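Local coordinates for protein RavO (Legionella pneumophila subsp. pneumophila, PDB 6DM4) that probably recognises phosphotyrosine-bearing host proteins through its SH2 domain, the part modelled here, which holds a phosphopeptide from human Shc1, at residues A[4-9]-A[75-79]; A[17-23]-A[39-43]; A[42-46]-A[69-73]. All coordinates share one frame. Residue numbers count along the deposited sequence, not the author numbering.

Contact 1: residues A[4-9]-A[75-79]; sequences KIYKVM and INKNG
I5 and V8, one helical turn apart in helix 4-13, rest on I75 and on the turn that follows it. I5 takes the extended tt rotamer: its CG1 lies 4.0 Å from I75 CG2, its CD1 3.6 Å from N76 O and its CG2 3.5 Å from K77 O. V8, with chi1 t, places CG1 3.8 Å from I75 CD1 and CG2 3.5 Å from G79 O. I75, in rotamer mt, is bonded through its backbone to V56 in strand 55-64. Beyond it, N76 to G79 form a type I turn closed by G79 N to N76 O, 2.9 Å. G79, at phi/psi 85/8, brings its CA 4.0 Å from I5 CA; a beta carbon there would clash with K4 CB. The helix docks on the corner leading from strand 67-76 to strand 81-84, and I5 also packs on Y6 of the second subunit. The side chains that meet are aliphatic and three methyls rest on carbonyl oxygens, so the fit between these segments relies on shape and burial, with no directed polar bond.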
ATOM      1  N   LYS A   4      -0.764  -5.611 -11.951  1.00 70.39           N
ATOM      2  CA  LYS A   4      -0.722  -6.573 -10.857  1.00 65.14           C
ATOM      3  C   LYS A   4       0.222  -6.130  -9.746  1.00 56.98           C
ATOM      4  O   LYS A   4       0.072  -6.573  -8.603  1.00 55.52           O
ATOM      5  CB  LYS A   4      -0.337  -7.952 -11.389  1.00 66.43           C
ATOM      6  CG  LYS A   4      -1.301  -8.460 -12.449  1.00 73.14           C
ATOM      7  CD  LYS A   4      -2.698  -8.491 -11.858  1.00 75.19           C
ATOM      8  CE  LYS A   4      -3.766  -8.494 -12.931  1.00 81.35           C
ATOM      9  NZ  LYS A   4      -3.270  -8.056 -14.256  1.00 84.46           N
ATOM     10  N   ILE A   5       1.178  -5.246 -10.045  1.00 54.15           N
ATOM     11  CA  ILE A   5       2.059  -4.741  -8.993  1.00 51.28           C
ATOM     12  C   ILE A   5       1.260  -3.972  -7.949  1.00 49.71           C
ATOM     13  O   ILE A   5       1.526  -4.073  -6.745  1.00 46.59           O
ATOM     14  CB  ILE A   5       3.186  -3.879  -9.591  1.00 52.17           C
ATOM     15  CG1 ILE A   5       4.079  -3.327  -8.473  1.00 48.71           C
ATOM     16  CG2 ILE A   5       2.615  -2.751 -10.442  1.00 54.69           C
ATOM     17  CD1 ILE A   5       5.301  -2.606  -8.975  1.00 49.80           C
ATOM     18  N   TYR A   6       0.267  -3.194  -8.384  1.00 51.76           N
ATOM     19  CA  TYR A   6      -0.516  -2.426  -7.424  1.00 50.93           C
ATOM     20  C   TYR A   6      -1.381  -3.329  -6.556  1.00 48.59           C
ATOM     21  O   TYR A   6      -1.633  -3.009  -5.391  1.00 46.35           O
ATOM     22  CB  TYR A   6      -1.370  -1.391  -8.153  1.00 57.33           C
ATOM     23  CG  TYR A   6      -0.554  -0.462  -9.017  1.00 61.31           C
ATOM     24  CD1 TYR A   6       0.330   0.449  -8.449  1.00 59.96           C
ATOM     25  CD2 TYR A   6      -0.656  -0.501 -10.399  1.00 67.54           C
ATOM     26  CE1 TYR A   6       1.081   1.299  -9.238  1.00 63.56           C
ATOM     27  CE2 TYR A   6       0.092   0.343 -11.195  1.00 71.01           C
ATOM     28  CZ  TYR A   6       0.958   1.240 -10.609  1.00 68.80           C
ATOM     29  OH  TYR A   6       1.702   2.083 -11.403  1.00 72.59           O
ATOM     30  N   LYS A   7      -1.833  -4.464  -7.092  1.00 50.30           N
ATOM     31  CA  LYS A   7      -2.597  -5.391  -6.265  1.00 51.48           C
ATOM     32  C   LYS A   7      -1.704  -6.068  -5.229  1.00 46.29           C
ATOM     33  O   LYS A   7      -2.138  -6.314  -4.097  1.00 43.58           O
ATOM     34  CB  LYS A   7      -3.304  -6.427  -7.136  1.00 58.75           C
ATOM     35  CG  LYS A   7      -4.273  -5.830  -8.147  1.00 66.97           C
ATOM     36  CD  LYS A   7      -5.160  -4.766  -7.517  1.00 69.73           C
ATOM     37  CE  LYS A   7      -6.149  -5.355  -6.520  1.00 71.32           C
ATOM     38  NZ  LYS A   7      -6.781  -4.280  -5.709  1.00 71.55           N
ATOM     39  N   VAL A   8      -0.454  -6.373  -5.592  1.00 43.35           N
ATOM     40  CA  VAL A   8       0.475  -6.945  -4.620  1.00 40.91           C
ATOM     41  C   VAL A   8       0.837  -5.912  -3.561  1.00 39.65           C
ATOM     42  O   VAL A   8       0.918  -6.228  -2.368  1.00 37.19           O
ATOM     43  CB  VAL A   8       1.728  -7.493  -5.329  1.00 42.82           C
ATOM     44  CG1 VAL A   8       2.703  -8.081  -4.317  1.00 41.00           C
ATOM     45  CG2 VAL A   8       1.340  -8.544  -6.363  1.00 45.69           C
ATOM     46  N   MET A   9       1.055  -4.661  -3.978  1.00 40.28           N
ATOM     47  CA  MET A   9       1.340  -3.597  -3.021  1.00 38.72           C
ATOM     48  C   MET A   9       0.158  -3.369  -2.093  1.00 38.94           C
ATOM     49  O   MET A   9       0.340  -3.150  -0.890  1.00 37.96           O
ATOM     50  CB  MET A   9       1.688  -2.306  -3.755  1.00 41.36           C
ATOM     51  CG  MET A   9       3.053  -2.318  -4.406  1.00 47.45           C
ATOM     52  SD  MET A   9       3.234  -0.931  -5.535  1.00 55.33           S
ATOM     53  CE  MET A   9       2.551   0.398  -4.553  1.00 54.08           C
ATOM     54  N   ILE A  75       9.293  -6.490  -5.708  1.00 38.61           N
ATOM     55  CA  ILE A  75       8.143  -6.743  -6.571  1.00 40.07           C
ATOM     56  C   ILE A  75       8.418  -6.091  -7.918  1.00 42.45           C
ATOM     57  O   ILE A  75       8.690  -4.887  -7.980  1.00 42.89           O
ATOM     58  CB  ILE A  75       6.838  -6.189  -5.966  1.00 39.03           C
ATOM     59  CG1 ILE A  75       6.676  -6.627  -4.511  1.00 38.67           C
ATOM     60  CG2 ILE A  75       5.631  -6.618  -6.805  1.00 40.66           C
ATOM     61  CD1 ILE A  75       5.659  -5.788  -3.745  1.00 40.08           C
ATOM     62  N   ASN A  76       8.332  -6.870  -8.995  1.00 43.65           N
ATOM     63  CA  ASN A  76       8.601  -6.305 -10.308  1.00 44.89           C
ATOM     64  C   ASN A  76       7.319  -5.717 -10.901  1.00 46.45           C
ATOM     65  O   ASN A  76       6.242  -5.799 -10.311  1.00 45.29           O
ATOM     66  CB  ASN A  76       9.265  -7.340 -11.228  1.00 47.19           C
ATOM     67  CG  ASN A  76       8.335  -8.479 -11.668  1.00 47.78           C
ATOM     68  OD1 ASN A  76       7.109  -8.395 -11.600  1.00 47.84           O
ATOM     69  ND2 ASN A  76       8.945  -9.553 -12.155  1.00 49.54           N
ATOM     70  N   LYS A  77       7.443  -5.126 -12.096  1.00 62.25           N
ATOM     71  CA  LYS A  77       6.330  -4.393 -12.701  1.00 65.05           C
ATOM     72  C   LYS A  77       5.119  -5.284 -12.953  1.00 65.29           C
ATOM     73  O   LYS A  77       3.982  -4.799 -12.944  1.00 65.78           O
ATOM     74  CB  LYS A  77       6.770  -3.741 -14.013  1.00 71.92           C
ATOM     75  CG  LYS A  77       7.957  -2.799 -13.897  1.00 74.91           C
ATOM     76  CD  LYS A  77       7.563  -1.475 -13.265  1.00 75.36           C
ATOM     77  CE  LYS A  77       8.581  -1.038 -12.222  1.00 74.65           C
ATOM     78  NZ  LYS A  77       8.579   0.440 -12.028  1.00 77.05           N
ATOM     79  N   ASN A  78       5.334  -6.574 -13.199  1.00 64.89           N
ATOM     80  CA  ASN A  78       4.235  -7.497 -13.440  1.00 65.31           C
ATOM     81  C   ASN A  78       3.811  -8.255 -12.183  1.00 60.74           C
ATOM     82  O   ASN A  78       3.134  -9.282 -12.290  1.00 58.70           O
ATOM     83  CB  ASN A  78       4.599  -8.465 -14.570  1.00 71.10           C
ATOM     84  CG  ASN A  78       4.935  -7.745 -15.869  1.00 76.95           C
ATOM     85  OD1 ASN A  78       4.096  -7.031 -16.425  1.00 79.96           O
ATOM     86  ND2 ASN A  78       6.150  -7.943 -16.367  1.00 79.17           N
ATOM     87  N   GLY A  79       4.181  -7.763 -11.001  1.00 56.48           N
ATOM     88  CA  GLY A  79       3.659  -8.279  -9.752  1.00 53.70           C
ATOM     89  C   GLY A  79       4.353  -9.492  -9.177  1.00 52.78           C
ATOM     90  O   GLY A  79       3.858 -10.057  -8.196  1.00 50.81           O
TER

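Contact 2: residues A[17-23]-A[39-43]; sequences HYKENIR and FILRW. With SO4 (sulfate ion), chain H.
A short parallel backbone bridge fastens the loop between helices 4-13 and 25-34 to strand 40-43, an edge strand of the sheet. Y18 pairs with L41 (CA-CA 4.4 Å); L41 N donates a hydrogen bond to H17 O (2.9 Å) and K19 N one to L41 O (2.8 Å). Just ahead of I40, the H17 and F39 rings form an offset stack, centroids 4.2 Å apart and planes at 4°. H17 NE2 makes a weak bond to sulfate O3 at 2.8 Å, while D15 takes ND1. The loop then folds through a type I turn, K19 to I22, bringing I22 CD1 4.0 Å from I40 CD1. One water is hydrogen-bonded to K19 O, I22 O and W43 N, each at 2.8 Å. Beyond the turn, W43 CD1 lies over one face of the poorly ordered R23 guanidinium, 3.6 Å from R23 CZ. Residues F39 to R42 fit the FLVR motif of SH2 domains, whose arginine, here R42, bonds S61 and the bound peptide.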
ATOM      1  N   HIS A  17       1.110  -5.875   9.731  1.00 30.66           N
ATOM      2  CA  HIS A  17       2.550  -5.998   9.907  1.00 31.14           C
ATOM      3  C   HIS A  17       3.321  -4.879   9.223  1.00 30.22           C
ATOM      4  O   HIS A  17       4.483  -4.646   9.579  1.00 30.95           O
ATOM      5  CB  HIS A  17       3.051  -7.343   9.376  1.00 34.09           C
ATOM      6  CG  HIS A  17       2.610  -8.520  10.189  1.00 37.19           C
ATOM      7  ND1 HIS A  17       1.438  -9.200   9.936  1.00 40.09           N
ATOM      8  CD2 HIS A  17       3.186  -9.143  11.244  1.00 38.39           C
ATOM      9  CE1 HIS A  17       1.310 -10.190  10.800  1.00 41.60           C
ATOM     10  NE2 HIS A  17       2.358 -10.179  11.605  1.00 40.43           N
ATOM     11  N   TYR A  18       2.718  -4.184   8.259  1.00 28.13           N
ATOM     12  CA  TYR A  18       3.425  -3.116   7.561  1.00 28.73           C
ATOM     13  C   TYR A  18       3.452  -1.848   8.408  1.00 30.98           C
ATOM     14  O   TYR A  18       2.404  -1.348   8.824  1.00 29.08           O
ATOM     15  CB  TYR A  18       2.785  -2.820   6.206  1.00 30.18           C
ATOM     16  CG  TYR A  18       3.626  -1.863   5.399  1.00 29.59           C
ATOM     17  CD1 TYR A  18       4.792  -2.296   4.780  1.00 31.29           C
ATOM     18  CD2 TYR A  18       3.285  -0.521   5.296  1.00 27.72           C
ATOM     19  CE1 TYR A  18       5.584  -1.424   4.058  1.00 30.72           C
ATOM     20  CE2 TYR A  18       4.070   0.357   4.577  1.00 29.69           C
ATOM     21  CZ  TYR A  18       5.220  -0.101   3.963  1.00 30.31           C
ATOM     22  OH  TYR A  18       6.011   0.764   3.243  1.00 32.52           O
ATOM     23  N   LYS A  19       4.653  -1.313   8.627  1.00 29.79           N
ATOM     24  CA  LYS A  19       4.880  -0.145   9.480  1.00 30.88           C
ATOM     25  C   LYS A  19       5.355   1.015   8.612  1.00 31.49           C
ATOM     26  O   LYS A  19       6.550   1.133   8.329  1.00 32.68           O
ATOM     27  CB  LYS A  19       5.902  -0.471  10.566  1.00 28.86           C
ATOM     28  CG  LYS A  19       5.568  -1.705  11.377  1.00 28.53           C
ATOM     29  CD  LYS A  19       4.273  -1.503  12.146  1.00 31.60           C
ATOM     30  CE  LYS A  19       3.875  -2.765  12.889  1.00 34.27           C
ATOM     31  NZ  LYS A  19       2.680  -2.540  13.746  1.00 37.50           N
ATOM     32  N   GLU A  20       4.420   1.887   8.209  1.00 29.14           N
ATOM     33  CA  GLU A  20       4.770   2.970   7.296  1.00 31.47           C
ATOM     34  C   GLU A  20       5.647   4.036   7.942  1.00 34.07           C
ATOM     35  O   GLU A  20       6.311   4.787   7.222  1.00 37.04           O
ATOM     36  CB  GLU A  20       3.506   3.626   6.727  1.00 34.19           C
ATOM     37  CG  GLU A  20       2.636   4.331   7.749  1.00 39.25           C
ATOM     38  CD  GLU A  20       1.546   3.435   8.304  1.00 42.65           C
ATOM     39  OE1 GLU A  20       1.756   2.203   8.354  1.00 42.35           O
ATOM     40  OE2 GLU A  20       0.477   3.963   8.679  1.00 44.75           O
ATOM     41  N   ASN A  21       5.668   4.130   9.268  1.00 32.93           N
ATOM     42  CA  ASN A  21       6.435   5.170   9.937  1.00 38.14           C
ATOM     43  C   ASN A  21       7.787   4.679  10.439  1.00 38.93           C
ATOM     44  O   ASN A  21       8.459   5.400  11.186  1.00 38.82           O
ATOM     45  CB  ASN A  21       5.625   5.763  11.091  1.00 41.89           C
ATOM     46  CG  ASN A  21       4.363   6.466  10.615  1.00 46.69           C
ATOM     47  OD1 ASN A  21       3.269   6.217  11.129  1.00 48.99           O
ATOM     48  ND2 ASN A  21       4.509   7.350   9.631  1.00 47.17           N
ATOM     49  N   ILE A  22       8.208   3.481  10.039  1.00 36.67           N
ATOM     50  CA  ILE A  22       9.489   2.915  10.446  1.00 37.06           C
ATOM     51  C   ILE A  22      10.373   2.861   9.212  1.00 40.46           C
ATOM     52  O   ILE A  22      10.162   2.032   8.317  1.00 41.31           O
ATOM     53  CB  ILE A  22       9.329   1.529  11.080  1.00 34.82           C
ATOM     54  CG1 ILE A  22       8.495   1.622  12.358  1.00 34.52           C
ATOM     55  CG2 ILE A  22      10.690   0.927  11.394  1.00 36.59           C
ATOM     56  CD1 ILE A  22       8.377   0.312  13.094  1.00 33.77           C
ATOM     57  N   ARG A  23      11.365   3.743   9.145  1.00 45.25           N
ATOM     58  CA  ARG A  23      12.232   3.788   7.972  1.00 51.16           C
ATOM     59  C   ARG A  23      13.723   3.575   8.224  1.00 51.87           C
ATOM     60  O   ARG A  23      14.386   2.880   7.454  1.00 54.76           O
ATOM     61  CB  ARG A  23      12.022   5.104   7.214  1.00 58.38           C
ATOM     62  CG  ARG A  23      10.588   5.344   6.773  1.00 63.79           C
ATOM     63  CD  ARG A  23      10.208   4.442   5.610  1.00 67.04           C
ATOM     64  NE  ARG A  23       9.658   5.199   4.489  1.00 72.71           N
ATOM     65  CZ  ARG A  23      10.349   6.072   3.766  1.00 78.73           C
ATOM     66  NH1 ARG A  23      11.625   6.303   4.043  1.00 81.26           N
ATOM     67  NH2 ARG A  23       9.767   6.716   2.763  1.00 81.87           N
ATOM     68  N   PHE A  39       7.237 -10.127  13.444  1.00 29.05           N
ATOM     69  CA  PHE A  39       8.016  -9.442  12.421  1.00 28.78           C
ATOM     70  C   PHE A  39       7.279  -8.182  12.010  1.00 27.08           C
ATOM     71  O   PHE A  39       6.095  -8.012  12.304  1.00 28.20           O
ATOM     72  CB  PHE A  39       8.278 -10.335  11.193  1.00 27.48           C
ATOM     73  CG  PHE A  39       7.048 -10.633  10.371  1.00 30.15           C
ATOM     74  CD1 PHE A  39       6.229 -11.709  10.685  1.00 33.33           C
ATOM     75  CD2 PHE A  39       6.724  -9.851   9.271  1.00 30.12           C
ATOM     76  CE1 PHE A  39       5.100 -11.991   9.920  1.00 34.26           C
ATOM     77  CE2 PHE A  39       5.590 -10.126   8.502  1.00 32.76           C
ATOM     78  CZ  PHE A  39       4.780 -11.196   8.830  1.00 35.07           C
ATOM     79  N   ILE A  40       8.001  -7.292  11.332  1.00 27.86           N
ATOM     80  CA  ILE A  40       7.378  -6.167  10.651  1.00 28.41           C
ATOM     81  C   ILE A  40       7.790  -6.171   9.188  1.00 29.14           C
ATOM     82  O   ILE A  40       8.803  -6.753   8.796  1.00 29.37           O
ATOM     83  CB  ILE A  40       7.736  -4.815  11.290  1.00 29.05           C
ATOM     84  CG1 ILE A  40       9.248  -4.555  11.209  1.00 30.09           C
ATOM     85  CG2 ILE A  40       7.216  -4.776  12.699  1.00 29.93           C
ATOM     86  CD1 ILE A  40       9.672  -3.169  11.702  1.00 34.38           C
ATOM     87  N   LEU A  41       6.982  -5.496   8.384  1.00 27.89           N
ATOM     88  CA  LEU A  41       7.332  -5.119   7.027  1.00 27.35           C
ATOM     89  C   LEU A  41       7.479  -3.604   6.967  1.00 29.17           C
ATOM     90  O   LEU A  41       6.848  -2.871   7.739  1.00 28.28           O
ATOM     91  CB  LEU A  41       6.271  -5.589   6.031  1.00 25.65           C
ATOM     92  CG  LEU A  41       6.085  -7.105   5.972  1.00 29.22           C
ATOM     93  CD1 LEU A  41       4.891  -7.465   5.128  1.00 30.36           C
ATOM     94  CD2 LEU A  41       7.333  -7.753   5.416  1.00 31.02           C
ATOM     95  N   ARG A  42       8.331  -3.135   6.063  1.00 30.02           N
ATOM     96  CA  ARG A  42       8.641  -1.714   6.037  1.00 29.83           C
ATOM     97  C   ARG A  42       9.138  -1.341   4.656  1.00 30.10           C
ATOM     98  O   ARG A  42       9.527  -2.200   3.859  1.00 30.15           O
ATOM     99  CB  ARG A  42       9.695  -1.341   7.090  1.00 32.30           C
ATOM    100  CG  ARG A  42      10.951  -2.187   7.014  1.00 31.41           C
ATOM    101  CD  ARG A  42      11.936  -1.825   8.107  1.00 34.40           C
ATOM    102  NE  ARG A  42      13.127  -2.669   8.078  1.00 35.99           N
ATOM    103  CZ  ARG A  42      14.132  -2.506   7.227  1.00 39.26           C
ATOM    104  NH1 ARG A  42      14.088  -1.526   6.332  1.00 38.54           N
ATOM    105  NH2 ARG A  42      15.187  -3.313   7.274  1.00 42.71           N
ATOM    106  N   TRP A  43       9.135  -0.040   4.393  1.00 32.19           N
ATOM    107  CA  TRP A  43       9.657   0.478   3.136  1.00 37.32           C
ATOM    108  C   TRP A  43      11.181   0.346   3.125  1.00 37.12           C
ATOM    109  O   TRP A  43      11.864   0.896   3.991  1.00 36.38           O
ATOM    110  CB  TRP A  43       9.212   1.928   2.969  1.00 39.99           C
ATOM    111  CG  TRP A  43       9.471   2.562   1.629  1.00 43.62           C
ATOM    112  CD1 TRP A  43      10.473   3.436   1.326  1.00 46.96           C
ATOM    113  CD2 TRP A  43       8.691   2.414   0.432  1.00 44.69           C
ATOM    114  NE1 TRP A  43      10.376   3.831   0.018  1.00 49.73           N
ATOM    115  CE2 TRP A  43       9.296   3.214  -0.558  1.00 47.70           C
ATOM    116  CE3 TRP A  43       7.552   1.673   0.095  1.00 42.81           C
ATOM    117  CZ2 TRP A  43       8.798   3.299  -1.858  1.00 49.07           C
ATOM    118  CZ3 TRP A  43       7.059   1.758  -1.197  1.00 43.41           C
ATOM    119  CH2 TRP A  43       7.683   2.564  -2.157  1.00 47.05           C
TER
HETATM  120  S   SO4 H1001       2.606 -10.787  15.227  1.00 68.61           S
HETATM  121  O1  SO4 H1001       1.907  -9.627  15.777  1.00 68.10           O
HETATM  122  O2  SO4 H1001       3.349 -11.461  16.289  1.00 68.87           O
HETATM  123  O3  SO4 H1001       3.533 -10.347  14.187  1.00 67.71           O
HETATM  124  O4  SO4 H1001       1.639 -11.722  14.661  1.00 68.91           O
HETATM  125  O   HOH W   1       8.265   1.811   6.289  1.00 32.77           O
HETATM  126  O   HOH W   2      12.469   0.971   6.670  1.00 43.13           O

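Contact 3: residues A[42-46]-A[69-73]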
ATOM      1  N   ARG A  42       8.331  -3.135   6.063  1.00 30.02           N
ATOM      2  CA  ARG A  42       8.641  -1.714   6.037  1.00 29.83           C
ATOM      3  C   ARG A  42       9.138  -1.341   4.656  1.00 30.10           C
ATOM      4  O   ARG A  42       9.527  -2.200   3.859  1.00 30.15           O
ATOM      5  CB  ARG A  42       9.695  -1.341   7.090  1.00 32.30           C
ATOM      6  CG  ARG A  42      10.951  -2.187   7.014  1.00 31.41           C
ATOM      7  CD  ARG A  42      11.936  -1.825   8.107  1.00 34.40           C
ATOM      8  NE  ARG A  42      13.127  -2.669   8.078  1.00 35.99           N
ATOM      9  CZ  ARG A  42      14.132  -2.506   7.227  1.00 39.26           C
ATOM     10  NH1 ARG A  42      14.088  -1.526   6.332  1.00 38.54           N
ATOM     11  NH2 ARG A  42      15.187  -3.313   7.274  1.00 42.71           N
ATOM     12  N   TRP A  43       9.135  -0.040   4.393  1.00 32.19           N
ATOM     13  CA  TRP A  43       9.657   0.478   3.136  1.00 37.32           C
ATOM     14  C   TRP A  43      11.181   0.346   3.125  1.00 37.12           C
ATOM     15  O   TRP A  43      11.864   0.896   3.991  1.00 36.38           O
ATOM     16  CB  TRP A  43       9.212   1.928   2.969  1.00 39.99           C
ATOM     17  CG  TRP A  43       9.471   2.562   1.629  1.00 43.62           C
ATOM     18  CD1 TRP A  43      10.473   3.436   1.326  1.00 46.96           C
ATOM     19  CD2 TRP A  43       8.691   2.414   0.432  1.00 44.69           C
ATOM     20  NE1 TRP A  43      10.376   3.831   0.018  1.00 49.73           N
ATOM     21  CE2 TRP A  43       9.296   3.214  -0.558  1.00 47.70           C
ATOM     22  CE3 TRP A  43       7.552   1.673   0.095  1.00 42.81           C
ATOM     23  CZ2 TRP A  43       8.798   3.299  -1.858  1.00 49.07           C
ATOM     24  CZ3 TRP A  43       7.059   1.758  -1.197  1.00 43.41           C
ATOM     25  CH2 TRP A  43       7.683   2.564  -2.157  1.00 47.05           C
ATOM     26  N   SER A  44      11.706  -0.403   2.158  1.00 36.50           N
ATOM     27  CA  SER A  44      13.121  -0.751   2.123  1.00 37.35           C
ATOM     28  C   SER A  44      13.987   0.430   1.703  1.00 41.98           C
ATOM     29  O   SER A  44      13.575   1.280   0.907  1.00 43.71           O
ATOM     30  CB  SER A  44      13.354  -1.921   1.160  1.00 36.35           C
ATOM     31  OG  SER A  44      14.727  -2.062   0.830  1.00 38.49           O
ATOM     32  N   SER A  45      15.218   0.450   2.226  1.00 44.49           N
ATOM     33  CA  SER A  45      16.189   1.472   1.854  1.00 48.59           C
ATOM     34  C   SER A  45      16.548   1.427   0.375  1.00 49.92           C
ATOM     35  O   SER A  45      16.992   2.441  -0.176  1.00 52.23           O
ATOM     36  CB  SER A  45      17.461   1.311   2.688  1.00 54.35           C
ATOM     37  OG  SER A  45      18.244   0.226   2.215  1.00 56.18           O
ATOM     38  N   ALA A  46      16.375   0.276  -0.280  1.00 48.68           N
ATOM     39  CA  ALA A  46      16.766   0.144  -1.679  1.00 51.11           C
ATOM     40  C   ALA A  46      15.905   0.973  -2.620  1.00 51.69           C
ATOM     41  O   ALA A  46      16.288   1.151  -3.780  1.00 52.25           O
ATOM     42  CB  ALA A  46      16.717  -1.324  -2.104  1.00 48.61           C
ATOM     43  N   HIS A  69      17.267  -8.912  12.657  1.00 36.16           N
ATOM     44  CA  HIS A  69      17.577  -9.429  11.333  1.00 39.04           C
ATOM     45  C   HIS A  69      16.563  -8.891  10.337  1.00 35.62           C
ATOM     46  O   HIS A  69      15.401  -8.642  10.678  1.00 35.45           O
ATOM     47  CB  HIS A  69      17.568 -10.964  11.319  1.00 40.78           C
ATOM     48  CG  HIS A  69      18.487 -11.578  12.326  1.00 43.12           C
ATOM     49  ND1 HIS A  69      19.742 -12.043  12.002  1.00 46.99           N
ATOM     50  CD2 HIS A  69      18.339 -11.791  13.655  1.00 43.93           C
ATOM     51  CE1 HIS A  69      20.328 -12.522  13.086  1.00 49.46           C
ATOM     52  NE2 HIS A  69      19.497 -12.380  14.103  1.00 48.00           N
ATOM     53  N   SER A  70      17.005  -8.707   9.098  1.00 34.21           N
ATOM     54  CA  SER A  70      16.135  -8.197   8.056  1.00 33.18           C
ATOM     55  C   SER A  70      16.257  -9.056   6.804  1.00 34.66           C
ATOM     56  O   SER A  70      17.251  -9.754   6.596  1.00 38.78           O
ATOM     57  CB  SER A  70      16.448  -6.726   7.739  1.00 35.97           C
ATOM     58  OG  SER A  70      16.026  -5.875   8.793  1.00 35.74           O
ATOM     59  N   ILE A  71      15.204  -9.026   5.991  1.00 33.11           N
ATOM     60  CA  ILE A  71      15.162  -9.693   4.693  1.00 36.07           C
ATOM     61  C   ILE A  71      14.620  -8.687   3.692  1.00 35.44           C
ATOM     62  O   ILE A  71      13.624  -8.012   3.970  1.00 32.94           O
ATOM     63  CB  ILE A  71      14.269 -10.948   4.714  1.00 38.60           C
ATOM     64  CG1 ILE A  71      14.649 -11.886   5.857  1.00 41.75           C
ATOM     65  CG2 ILE A  71      14.337 -11.682   3.372  1.00 39.82           C
ATOM     66  CD1 ILE A  71      13.604 -12.954   6.106  1.00 43.24           C
ATOM     67  N   ARG A  72      15.261  -8.578   2.534  1.00 38.34           N
ATOM     68  CA  ARG A  72      14.802  -7.647   1.511  1.00 37.76           C
ATOM     69  C   ARG A  72      14.022  -8.390   0.433  1.00 36.12           C
ATOM     70  O   ARG A  72      14.478  -9.424  -0.067  1.00 38.11           O
ATOM     71  CB  ARG A  72      15.968  -6.883   0.884  1.00 40.72           C
ATOM     72  CG  ARG A  72      15.500  -5.815  -0.095  1.00 41.32           C
ATOM     73  CD  ARG A  72      16.660  -5.110  -0.753  1.00 42.56           C
ATOM     74  NE  ARG A  72      17.450  -4.359   0.218  1.00 41.50           N
ATOM     75  CZ  ARG A  72      18.667  -3.889  -0.027  1.00 44.18           C
ATOM     76  NH1 ARG A  72      19.226  -4.097  -1.212  1.00 45.89           N
ATOM     77  NH2 ARG A  72      19.327  -3.213   0.910  1.00 45.28           N
ATOM     78  N   TYR A  73      12.852  -7.857   0.082  1.00 34.18           N
ATOM     79  CA  TYR A  73      12.008  -8.407  -0.969  1.00 35.57           C
ATOM     80  C   TYR A  73      11.805  -7.373  -2.066  1.00 36.63           C
ATOM     81  O   TYR A  73      11.906  -6.165  -1.832  1.00 35.98           O
ATOM     82  CB  TYR A  73      10.642  -8.849  -0.419  1.00 33.93           C
ATOM     83  CG  TYR A  73      10.750  -9.944   0.611  1.00 35.79           C
ATOM     84  CD1 TYR A  73      10.935 -11.269   0.232  1.00 37.26           C
ATOM     85  CD2 TYR A  73      10.680  -9.653   1.962  1.00 33.81           C
ATOM     86  CE1 TYR A  73      11.040 -12.270   1.175  1.00 39.32           C
ATOM     87  CE2 TYR A  73      10.788 -10.643   2.913  1.00 34.96           C
ATOM     88  CZ  TYR A  73      10.971 -11.944   2.519  1.00 37.03           C
ATOM     89  OH  TYR A  73      11.078 -12.925   3.478  1.00 39.55           O
TER
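One direct hydrogen bond joins these segments, and it runs between side chains. R42 reaches out in an extended conformation (chi2 and chi3 both t) and gives NH2 to S70 OG at 3.1 Å, with an angle of 154°; S70 OG lies at the edge of the guanidinium, near its plane. S61, on strand 55-64, bonds both R42 NE and S70 OG. That strand lies between strands 40-43 and 67-76. The nearest CA atoms of the two segments, those of S44 and R72, are 7.1 Å apart.

A second polar bond is local to the first segment. S44 OG accepts A46 N at 3.1 Å and 165°, a capping bond at the turn leading into helix 46-49.

Together these residues line the phosphotyrosine pocket of an SH2 domain, with R42 in the position of the FLVR arginine. In this complex R42 NH2, S44 OG, S45 OG and R72 NH2 all hydrogen-bond to the modified side chain of the Shc1 peptide, the phosphotyrosine, while the S70 backbone bonds to the peptide as well.

The remaining contacts gather round the R72 guanidinium without a hydrogen bond between the segments. R72 extends along chi1 and chi2, both t, then bends at chi3 (m), so that its guanidinium comes up to the start of helix 46-49. A46 CB sits over one face of that group in van der Waals contact, 3.8 Å from R72 CZ. S44 OG is 3.6 Å from R72 NE and S45 OG 3.8 Å from R72 NH2; both hydroxyls approach the guanidinium obliquely. F57 of strand 55-64 touches S44, A46 and R72 alike.

All three contacts reach the same antiparallel sheet, at different distances from the phosphotyrosine pocket. Contact 3 lines the pocket. Contact 2, its centre about 9 Å away, shares R42 and W43 with it: the loop 17-23 lies along the outer edge of the strand whose R42 reaches into the pocket. Contact 1 is centred about 17 Å from contact 3 and 18 Å from contact 2, but its residues 75-79 follow closely on residues 69-73, so strand 67-76 runs from peptide-binding residues to the helix 4-13 docking site. Contacts 1 and 2, about 6 Å apart at their nearest atoms, both touch the second subunit.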